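Local coordinates for protein putative polyketide synthase (Brevibacillus brevis, PDB 5HU7) that probably dehydrates beta-hydroxyacyl chains carried by acyl carrier protein, as the dehydratase domain of a trans-AT polyketide synthase, at residues S31-G34 with Q35-F38; Y55-M58 with A59-A62; T157-Q160 with C161-L165; S197-M200 with E201-E204. All coordinates share one frame; numbering follows the deposited sequence.

Interaction 1: S31-G34 with Q35-F38; sequences SFTG and QELF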
loop_
_atom_site.group_PDB
_atom_site.type_symbol
_atom_site.label_atom_id
_atom_site.label_comp_id
_atom_site.label_asym_id
_atom_site.label_seq_id
_atom_site.Cartn_x
_atom_site.Cartn_y
_atom_site.Cartn_z
ATOM N N SER A 31 -11.787 4.878 -0.209
ATOM C CA SER A 31 -13.237 4.765 -0.004
ATOM C C SER A 31 -13.723 6.116 0.470
ATOM O O SER A 31 -13.209 6.613 1.463
ATOM C CB SER A 31 -13.569 3.648 0.983
ATOM O OG SER A 31 -13.202 2.381 0.463
ATOM N N PHE A 32 -14.644 6.737 -0.270
ATOM C CA PHE A 32 -15.142 8.084 0.033
ATOM C C PHE A 32 -16.604 8.089 0.384
ATOM O O PHE A 32 -17.398 7.396 -0.253
ATOM C CB PHE A 32 -14.930 9.030 -1.160
ATOM C CG PHE A 32 -13.490 9.219 -1.572
ATOM C CD1 PHE A 32 -12.566 9.776 -0.699
ATOM C CD2 PHE A 32 -13.073 8.908 -2.854
ATOM C CE1 PHE A 32 -11.244 9.978 -1.095
ATOM C CE2 PHE A 32 -11.751 9.088 -3.234
ATOM C CZ PHE A 32 -10.845 9.624 -2.353
ATOM N N THR A 33 -16.942 8.861 1.421
ATOM C CA THR A 33 -18.286 9.064 1.941
ATOM C C THR A 33 -18.877 10.405 1.488
ATOM O O THR A 33 -20.075 10.546 1.525
ATOM C CB THR A 33 -18.278 9.052 3.498
ATOM O OG1 THR A 33 -17.603 10.211 4.022
ATOM C CG2 THR A 33 -17.703 7.775 4.075
ATOM N N GLY A 34 -18.047 11.385 1.136
ATOM C CA GLY A 34 -18.502 12.726 0.808
ATOM C C GLY A 34 -18.142 13.694 1.917
ATOM O O GLY A 34 -18.279 14.901 1.736
ATOM N N GLN A 35 -17.678 13.190 3.078
ATOM C CA GLN A 35 -17.277 14.023 4.206
ATOM C C GLN A 35 -15.773 14.312 4.228
ATOM O O GLN A 35 -15.344 15.106 5.060
ATOM C CB GLN A 35 -17.668 13.332 5.530
ATOM C CG GLN A 35 -19.171 13.150 5.744
ATOM C CD GLN A 35 -19.883 14.479 5.817
ATOM O OE1 GLN A 35 -20.577 14.880 4.877
ATOM N NE2 GLN A 35 -19.679 15.226 6.907
ATOM N N GLU A 36 -14.973 13.726 3.322
ATOM C CA GLU A 36 -13.527 13.935 3.349
ATOM C C GLU A 36 -13.111 15.378 2.935
ATOM O O GLU A 36 -13.967 16.211 2.648
ATOM C CB GLU A 36 -12.806 12.858 2.533
ATOM C CG GLU A 36 -12.971 11.455 3.099
ATOM C CD GLU A 36 -14.228 10.698 2.725
ATOM O OE1 GLU A 36 -15.011 11.196 1.882
ATOM O OE2 GLU A 36 -14.433 9.593 3.280
ATOM N N LEU A 37 -11.805 15.676 3.028
ATOM C CA LEU A 37 -11.172 16.981 2.783
ATOM C C LEU A 37 -11.551 17.702 1.470
ATOM O O LEU A 37 -12.017 18.849 1.501
ATOM C CB LEU A 37 -9.638 16.792 2.841
ATOM C CG LEU A 37 -8.770 18.039 2.805
ATOM C CD1 LEU A 37 -9.189 19.049 3.891
ATOM C CD2 LEU A 37 -7.327 17.656 2.980
ATOM N N PHE A 38 -11.345 17.045 0.336
ATOM C CA PHE A 38 -11.648 17.656 -0.969
ATOM C C PHE A 38 -13.148 17.614 -1.241
ATOM O O PHE A 38 -13.672 18.478 -1.936
ATOM C CB PHE A 38 -10.873 16.960 -2.094
ATOM C CG PHE A 38 -9.398 17.284 -2.047
ATOM C CD1 PHE A 38 -8.580 16.742 -1.061
ATOM C CD2 PHE A 38 -8.832 18.167 -2.962
ATOM C CE1 PHE A 38 -7.233 17.064 -1.000
ATOM C CE2 PHE A 38 -7.484 18.495 -2.890
ATOM C CZ PHE A 38 -6.692 17.938 -1.915
#
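F32, the last residue of strand 26-32, turns the edge of its ring toward the carboxylate of E36: CD1 lies 3.8 Å from E36 OE1, and the ring and carboxylate planes stand 72° apart. The ring also packs on V95 and V97 of strand 95-105. Next along the chain, T33 joins the loop in two ways. Its backbone N donates to E36 OE1 (3.1 Å), on the syn lone pair, with a weak second bond to OE2. Its hydroxyl OG1 accepts from Q35 N at 3.1 Å, which makes an ST turn, and gives a weak bond to E36 OE2. G34 follows, with backbone angles (phi 107°) suited to glycine, and its N is the second firm donor to OE1, also at 3.1 Å. The bend of the E36 chain at chi2 (84°) turns the carboxylate back toward these amides. Replacing E36 by alanine removes the carboxylate, and the amides of T33 and G34 would probably lose their shared acceptor, with the turn freer to change shape. A single carboxylate thus serves as acceptor for two consecutive amides and, weakly, a hydroxyl, which probably helps hold the chain as it turns out of the strand.

Interaction 2: Y55-M58 with A59-A62; sequences YLEM and ARAA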
loop_
_atom_site.group_PDB
_atom_site.type_symbol
_atom_site.label_atom_id
_atom_site.label_comp_id
_atom_site.label_asym_id
_atom_site.label_seq_id
_atom_site.Cartn_x
_atom_site.Cartn_y
_atom_site.Cartn_z
ATOM N N TYR A 55 -9.275 15.010 -8.976
ATOM C CA TYR A 55 -8.793 14.025 -9.936
ATOM C C TYR A 55 -7.311 14.222 -10.225
ATOM O O TYR A 55 -6.591 13.243 -10.386
ATOM C CB TYR A 55 -9.553 14.153 -11.264
ATOM C CG TYR A 55 -11.009 13.752 -11.215
ATOM C CD1 TYR A 55 -11.384 12.407 -11.236
ATOM C CD2 TYR A 55 -12.010 14.706 -11.284
ATOM C CE1 TYR A 55 -12.730 12.034 -11.330
ATOM C CE2 TYR A 55 -13.354 14.346 -11.350
ATOM C CZ TYR A 55 -13.705 13.009 -11.414
ATOM O OH TYR A 55 -15.017 12.652 -11.514
ATOM N N LEU A 56 -6.853 15.480 -10.302
ATOM C CA LEU A 56 -5.459 15.787 -10.593
ATOM C C LEU A 56 -4.565 15.507 -9.420
ATOM O O LEU A 56 -3.474 14.960 -9.575
ATOM C CB LEU A 56 -5.328 17.241 -11.002
ATOM C CG LEU A 56 -6.159 17.695 -12.220
ATOM C CD1 LEU A 56 -6.033 19.199 -12.387
ATOM C CD2 LEU A 56 -5.738 16.986 -13.458
ATOM N N GLU A 57 -5.015 15.917 -8.248
ATOM C CA GLU A 57 -4.331 15.697 -6.964
ATOM C C GLU A 57 -4.187 14.187 -6.641
ATOM O O GLU A 57 -3.110 13.762 -6.241
ATOM C CB GLU A 57 -5.094 16.428 -5.850
ATOM C CG GLU A 57 -4.456 16.405 -4.485
ATOM C CD GLU A 57 -3.012 16.840 -4.425
ATOM O OE1 GLU A 57 -2.659 17.792 -5.147
ATOM O OE2 GLU A 57 -2.217 16.215 -3.687
ATOM N N MET A 58 -5.254 13.395 -6.864
ATOM C CA MET A 58 -5.244 11.938 -6.655
ATOM C C MET A 58 -4.249 11.253 -7.608
ATOM O O MET A 58 -3.443 10.447 -7.180
ATOM C CB MET A 58 -6.648 11.339 -6.838
ATOM C CG MET A 58 -6.787 9.967 -6.238
ATOM S SD MET A 58 -8.304 9.062 -6.657
ATOM C CE MET A 58 -9.440 10.016 -5.989
ATOM N N ALA A 59 -4.304 11.593 -8.892
ATOM C CA ALA A 59 -3.402 11.059 -9.917
ATOM C C ALA A 59 -1.942 11.394 -9.630
ATOM O O ALA A 59 -1.068 10.541 -9.796
ATOM C CB ALA A 59 -3.788 11.627 -11.259
ATOM N N ARG A 60 -1.684 12.621 -9.178
ATOM C CA ARG A 60 -0.341 13.083 -8.838
ATOM C C ARG A 60 0.195 12.341 -7.628
ATOM O O ARG A 60 1.363 11.985 -7.598
ATOM C CB ARG A 60 -0.406 14.586 -8.531
ATOM C CG ARG A 60 0.935 15.228 -8.254
ATOM C CD ARG A 60 0.749 16.439 -7.403
ATOM N NE ARG A 60 0.250 16.107 -6.055
ATOM C CZ ARG A 60 0.988 15.672 -5.035
ATOM N NH1 ARG A 60 2.298 15.489 -5.181
ATOM N NH2 ARG A 60 0.423 15.421 -3.857
ATOM N N ALA A 61 -0.636 12.182 -6.606
ATOM C CA ALA A 61 -0.268 11.467 -5.393
ATOM C C ALA A 61 0.113 9.996 -5.711
ATOM O O ALA A 61 1.137 9.541 -5.245
ATOM C CB ALA A 61 -1.415 11.526 -4.400
ATOM N N ALA A 62 -0.646 9.309 -6.594
ATOM C CA ALA A 62 -0.377 7.918 -7.019
ATOM C C ALA A 62 0.942 7.783 -7.726
ATOM O O ALA A 62 1.707 6.873 -7.436
ATOM C CB ALA A 62 -1.494 7.418 -7.920
#
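E57 lies alongside R60, the two chains pointing the same way, in an i to i+3 salt bridge on helix 52-65, a helix of the first hot-dog region. R60 NH2 reaches E57 OE2 at 2.8 Å, nearly straight at 165°, while R60 NE adds only weak bonds to the two oxygens. The approach is edge-on to the guanidinium, but the carboxylate is turned 39° from that plane. With CG trans to its own nitrogen (chi1 -175°) and a bend at the next bond, E57 carries its acid group along the helix to this partner. The same oxygens are gripped elsewhere: H13 bonds OE2, and the backbone amides of V207 and F208 bond OE1. Besides pairing with R60 on its own helix, the carboxylate therefore links the helix to H13 and to the loop of V207 and F208, and this dense set of donors would be expected to stabilise its negative charge. Small residues mark other helix faces. A59 touches M79 of strand 76-84, and A62 packs on V99 and I101 of strand 95-105. The backbone keeps regular i to i+4 bonding, in which A61 N meets E57 O at 3.0 Å and A62 N meets M58 O at 3.1 Å.

Interaction 3: T157-Q160 with C161-L165; sequences TARQ and CYELL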
loop_
_atom_site.group_PDB
_atom_site.type_symbol
_atom_site.label_atom_id
_atom_site.label_comp_id
_atom_site.label_asym_id
_atom_site.label_seq_id
_atom_site.Cartn_x
_atom_site.Cartn_y
_atom_site.Cartn_z
ATOM N N THR A 157 -13.730 43.899 -6.147
ATOM C CA THR A 157 -13.768 43.233 -4.844
ATOM C C THR A 157 -14.435 41.827 -5.052
ATOM O O THR A 157 -14.999 41.571 -6.114
ATOM C CB THR A 157 -14.639 44.015 -3.891
ATOM O OG1 THR A 157 -15.963 44.020 -4.420
ATOM C CG2 THR A 157 -14.143 45.460 -3.665
ATOM N N ALA A 158 -14.452 40.940 -4.059
ATOM C CA ALA A 158 -15.161 39.650 -4.270
ATOM C C ALA A 158 -16.695 39.893 -4.518
ATOM O O ALA A 158 -17.263 39.298 -5.434
ATOM C CB ALA A 158 -14.974 38.723 -3.084
ATOM N N ARG A 159 -17.324 40.808 -3.772
ATOM C CA ARG A 159 -18.747 41.110 -3.979
ATOM C C ARG A 159 -19.056 41.553 -5.402
ATOM O O ARG A 159 -19.972 41.036 -6.023
ATOM C CB ARG A 159 -19.221 42.229 -3.043
ATOM C CG ARG A 159 -19.499 41.796 -1.623
ATOM C CD ARG A 159 -20.374 42.850 -0.959
ATOM N NE ARG A 159 -21.765 42.736 -1.404
ATOM C CZ ARG A 159 -22.669 41.912 -0.884
ATOM N NH1 ARG A 159 -22.364 41.149 0.152
ATOM N NH2 ARG A 159 -23.905 41.883 -1.367
ATOM N N GLN A 160 -18.339 42.543 -5.889
ATOM C CA GLN A 160 -18.535 43.048 -7.247
ATOM C C GLN A 160 -18.516 41.950 -8.324
ATOM O O GLN A 160 -19.297 42.043 -9.265
ATOM C CB GLN A 160 -17.490 44.127 -7.569
ATOM C CG GLN A 160 -17.796 45.434 -6.872
ATOM C CD GLN A 160 -16.688 46.434 -7.034
ATOM O OE1 GLN A 160 -15.518 46.128 -6.853
ATOM N NE2 GLN A 160 -17.036 47.675 -7.258
ATOM N N CYS A 161 -17.625 40.949 -8.221
ATOM C CA CYS A 161 -17.595 39.828 -9.177
ATOM C C CYS A 161 -18.940 39.086 -9.117
ATOM O O CYS A 161 -19.579 38.908 -10.154
ATOM C CB CYS A 161 -16.438 38.872 -8.876
ATOM S SG CYS A 161 -14.790 39.567 -9.156
ATOM N N TYR A 162 -19.363 38.672 -7.891
ATOM C CA TYR A 162 -20.634 37.981 -7.617
ATOM C C TYR A 162 -21.797 38.761 -8.159
ATOM O O TYR A 162 -22.651 38.187 -8.830
ATOM C CB TYR A 162 -20.841 37.787 -6.104
ATOM C CG TYR A 162 -22.274 37.483 -5.693
ATOM C CD1 TYR A 162 -22.817 36.207 -5.855
ATOM C CD2 TYR A 162 -23.073 38.460 -5.105
ATOM C CE1 TYR A 162 -24.134 35.930 -5.505
ATOM C CE2 TYR A 162 -24.381 38.179 -4.706
ATOM C CZ TYR A 162 -24.905 36.906 -4.897
ATOM O OH TYR A 162 -26.192 36.596 -4.511
ATOM N N GLU A 163 -21.841 40.062 -7.841
ATOM C CA GLU A 163 -22.937 40.939 -8.270
ATOM C C GLU A 163 -23.067 40.960 -9.806
ATOM O O GLU A 163 -24.174 40.955 -10.315
ATOM C CB GLU A 163 -22.727 42.373 -7.759
ATOM C CG GLU A 163 -22.882 42.537 -6.253
ATOM C CD GLU A 163 -24.304 42.535 -5.729
ATOM O OE1 GLU A 163 -25.090 43.424 -6.130
ATOM O OE2 GLU A 163 -24.621 41.674 -4.878
ATOM N N LEU A 164 -21.928 41.074 -10.508
ATOM C CA LEU A 164 -21.864 41.068 -11.971
ATOM C C LEU A 164 -22.170 39.663 -12.537
ATOM O O LEU A 164 -22.778 39.574 -13.602
ATOM C CB LEU A 164 -20.472 41.524 -12.451
ATOM C CG LEU A 164 -20.204 41.476 -13.967
ATOM C CD1 LEU A 164 -21.223 42.309 -14.744
ATOM C CD2 LEU A 164 -18.805 41.967 -14.279
ATOM N N LEU A 165 -21.711 38.578 -11.877
ATOM C CA LEU A 165 -22.002 37.228 -12.368
ATOM C C LEU A 165 -23.487 36.913 -12.214
ATOM O O LEU A 165 -24.077 36.352 -13.130
ATOM C CB LEU A 165 -21.171 36.149 -11.660
ATOM C CG LEU A 165 -19.726 35.991 -12.084
ATOM C CD1 LEU A 165 -19.115 34.778 -11.428
ATOM C CD2 LEU A 165 -19.593 35.859 -13.586
#
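R159 and E163 lie side by side one helical turn apart, their chains pointing the same way, and R159 NH2 comes within 3.6 Å of E163 OE2 in a long salt bridge. The guanidinium and carboxylate planes are 34° apart, a loose pairing on an exposed face where solvent probably competes for both charges. A bend at chi2 (-76°) folds the E163 chain over the backbone, with CG 3.3 Å from R159 O, the same oxygen that takes E163 N at 2.8 Å; this i to i+4 bond sets the spacing of the charged pair. On another face C161 holds SG anti to its carbonyl carbon (chi1 -67°), which brings the sulfur back toward the helix start, 3.6 Å from T157 O. Beyond the two segments, L165 packs on P218 and R221 of helix 212-227 and A158 on F176, which seats the helix against the rest of the domain. The helix start is fixed by reciprocal bonds: Q160 N donates to T157 OG1 at 3.2 Å, and T157 N donates to Q160 OE1 at 2.9 Å, in the carbonyl plane on a lone pair. T157 OG1 gives OE1 a second donor, and the reciprocal pair forms a capping box at the helix N-terminus.

Interaction 4: S197-M200 with E201-E204; sequences SITM and ETAE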
loop_
_atom_site.group_PDB
_atom_site.type_symbol
_atom_site.label_atom_id
_atom_site.label_comp_id
_atom_site.label_asym_id
_atom_site.label_seq_id
_atom_site.Cartn_x
_atom_site.Cartn_y
_atom_site.Cartn_z
ATOM N N SER A 197 -7.760 28.192 5.458
ATOM C CA SER A 197 -6.715 27.571 6.267
ATOM C C SER A 197 -6.835 26.044 6.254
ATOM O O SER A 197 -7.926 25.499 6.435
ATOM C CB SER A 197 -6.782 28.087 7.707
ATOM O OG SER A 197 -8.064 27.873 8.277
ATOM N N ILE A 198 -5.714 25.374 5.995
ATOM C CA ILE A 198 -5.599 23.919 5.973
ATOM C C ILE A 198 -4.429 23.598 6.905
ATOM O O ILE A 198 -3.421 24.316 6.886
ATOM C CB ILE A 198 -5.379 23.417 4.509
ATOM C CG1 ILE A 198 -6.608 23.729 3.622
ATOM C CG2 ILE A 198 -5.042 21.927 4.434
ATOM C CD1 ILE A 198 -7.933 23.055 3.956
ATOM N N THR A 199 -4.569 22.549 7.739
ATOM C CA THR A 199 -3.535 22.152 8.700
ATOM C C THR A 199 -2.177 21.927 8.008
ATOM O O THR A 199 -2.142 21.486 6.864
ATOM C CB THR A 199 -4.030 20.944 9.518
ATOM O OG1 THR A 199 -5.200 21.337 10.239
ATOM C CG2 THR A 199 -2.988 20.411 10.486
ATOM N N MET A 200 -1.074 22.308 8.686
ATOM C CA MET A 200 0.297 22.183 8.166
ATOM C C MET A 200 0.592 20.742 7.737
ATOM O O MET A 200 1.145 20.536 6.661
ATOM C CB MET A 200 1.319 22.625 9.239
ATOM C CG MET A 200 2.720 22.918 8.695
ATOM S SD MET A 200 4.053 22.653 9.922
ATOM C CE MET A 200 3.500 23.704 11.268
ATOM N N GLU A 201 0.225 19.757 8.581
ATOM C CA GLU A 201 0.437 18.332 8.302
ATOM C C GLU A 201 -0.411 17.825 7.118
ATOM O O GLU A 201 0.073 16.995 6.348
ATOM C CB GLU A 201 0.189 17.488 9.579
ATOM C CG GLU A 201 0.390 15.981 9.425
ATOM C CD GLU A 201 1.706 15.538 8.813
ATOM O OE1 GLU A 201 2.761 15.777 9.446
ATOM O OE2 GLU A 201 1.681 14.921 7.722
ATOM N N THR A 202 -1.655 18.325 6.966
ATOM C CA THR A 202 -2.522 17.929 5.846
ATOM C C THR A 202 -2.054 18.636 4.567
ATOM O O THR A 202 -1.826 17.967 3.562
ATOM C CB THR A 202 -4.006 18.175 6.173
ATOM O OG1 THR A 202 -4.226 19.571 6.349
ATOM C CG2 THR A 202 -4.462 17.428 7.426
ATOM N N ALA A 203 -1.824 19.972 4.633
ATOM C CA ALA A 203 -1.301 20.767 3.510
ATOM C C ALA A 203 0.091 20.294 3.042
ATOM O O ALA A 203 0.476 20.587 1.907
ATOM C CB ALA A 203 -1.247 22.243 3.872
ATOM N N GLU A 204 0.842 19.577 3.911
ATOM C CA GLU A 204 2.141 18.983 3.580
ATOM C C GLU A 204 1.992 17.873 2.534
ATOM O O GLU A 204 2.905 17.721 1.735
ATOM C CB GLU A 204 2.835 18.420 4.840
ATOM C CG GLU A 204 4.249 17.895 4.612
ATOM C CD GLU A 204 4.393 16.389 4.490
ATOM O OE1 GLU A 204 3.930 15.666 5.402
ATOM O OE2 GLU A 204 5.024 15.935 3.510
#
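The backbone passes from an extended conformation at T199 (psi 143°) into a short helical turn from M200, and A203 N closes that turn on T199 O at 2.7 Å. T199 stands at the N-cap, yet its side chain makes no capping bond; it is T202 that folds back. Its hydroxyl OG1 donates to T199 O at 2.9 Å, tilted from the carbonyl plane, whereas the amide of A203 approaches nearly end-on. The chi1 of T202 (64°) sets OG1 between backbone N and carbonyl carbon, facing the preceding turn. There it also meets the methyl of I198, with CG2 only 3.1 Å from OG1, a tight contact in which the two side chains cross at about a right angle. The same methyl reaches A203 CB at 3.8 Å, and elsewhere I198 packs on H209 and P210. Swapping T202 for a valine would probably leave T199 O with one donor fewer and the first turn of the helix less firmly held. In chemical terms, one carbonyl oxygen takes both a backbone and a side-chain donor, while the I198 methyl packs on the A203 methyl, so this surface turn combines polar bonds with a small apolar contact.

Overall arrangement
The four contacts are all local, yet three of them form a connected series: interactions 1 and 2 touch directly, and interaction 4 joins them through interaction 1. Between interactions 1 and 2, F32 CE2 meets M58 CE at 3.7 Å, and F38 CZ meets E57 CG at 3.7 Å. Interaction 4 reaches interaction 1 through L37 CD1 and I198 CD1, 4.2 Å apart, so the two hot-dog regions meet here. Interactions 2 and 4 do not touch, their nearest atoms being about 7 Å apart. Interaction 3 stands apart, its centre about 32 Å from that of interaction 2, across the centre of the chain. In related dehydratases the active site lies between two hot-dog halves; the contact of interaction 1 with interaction 4 is consistent with that layout.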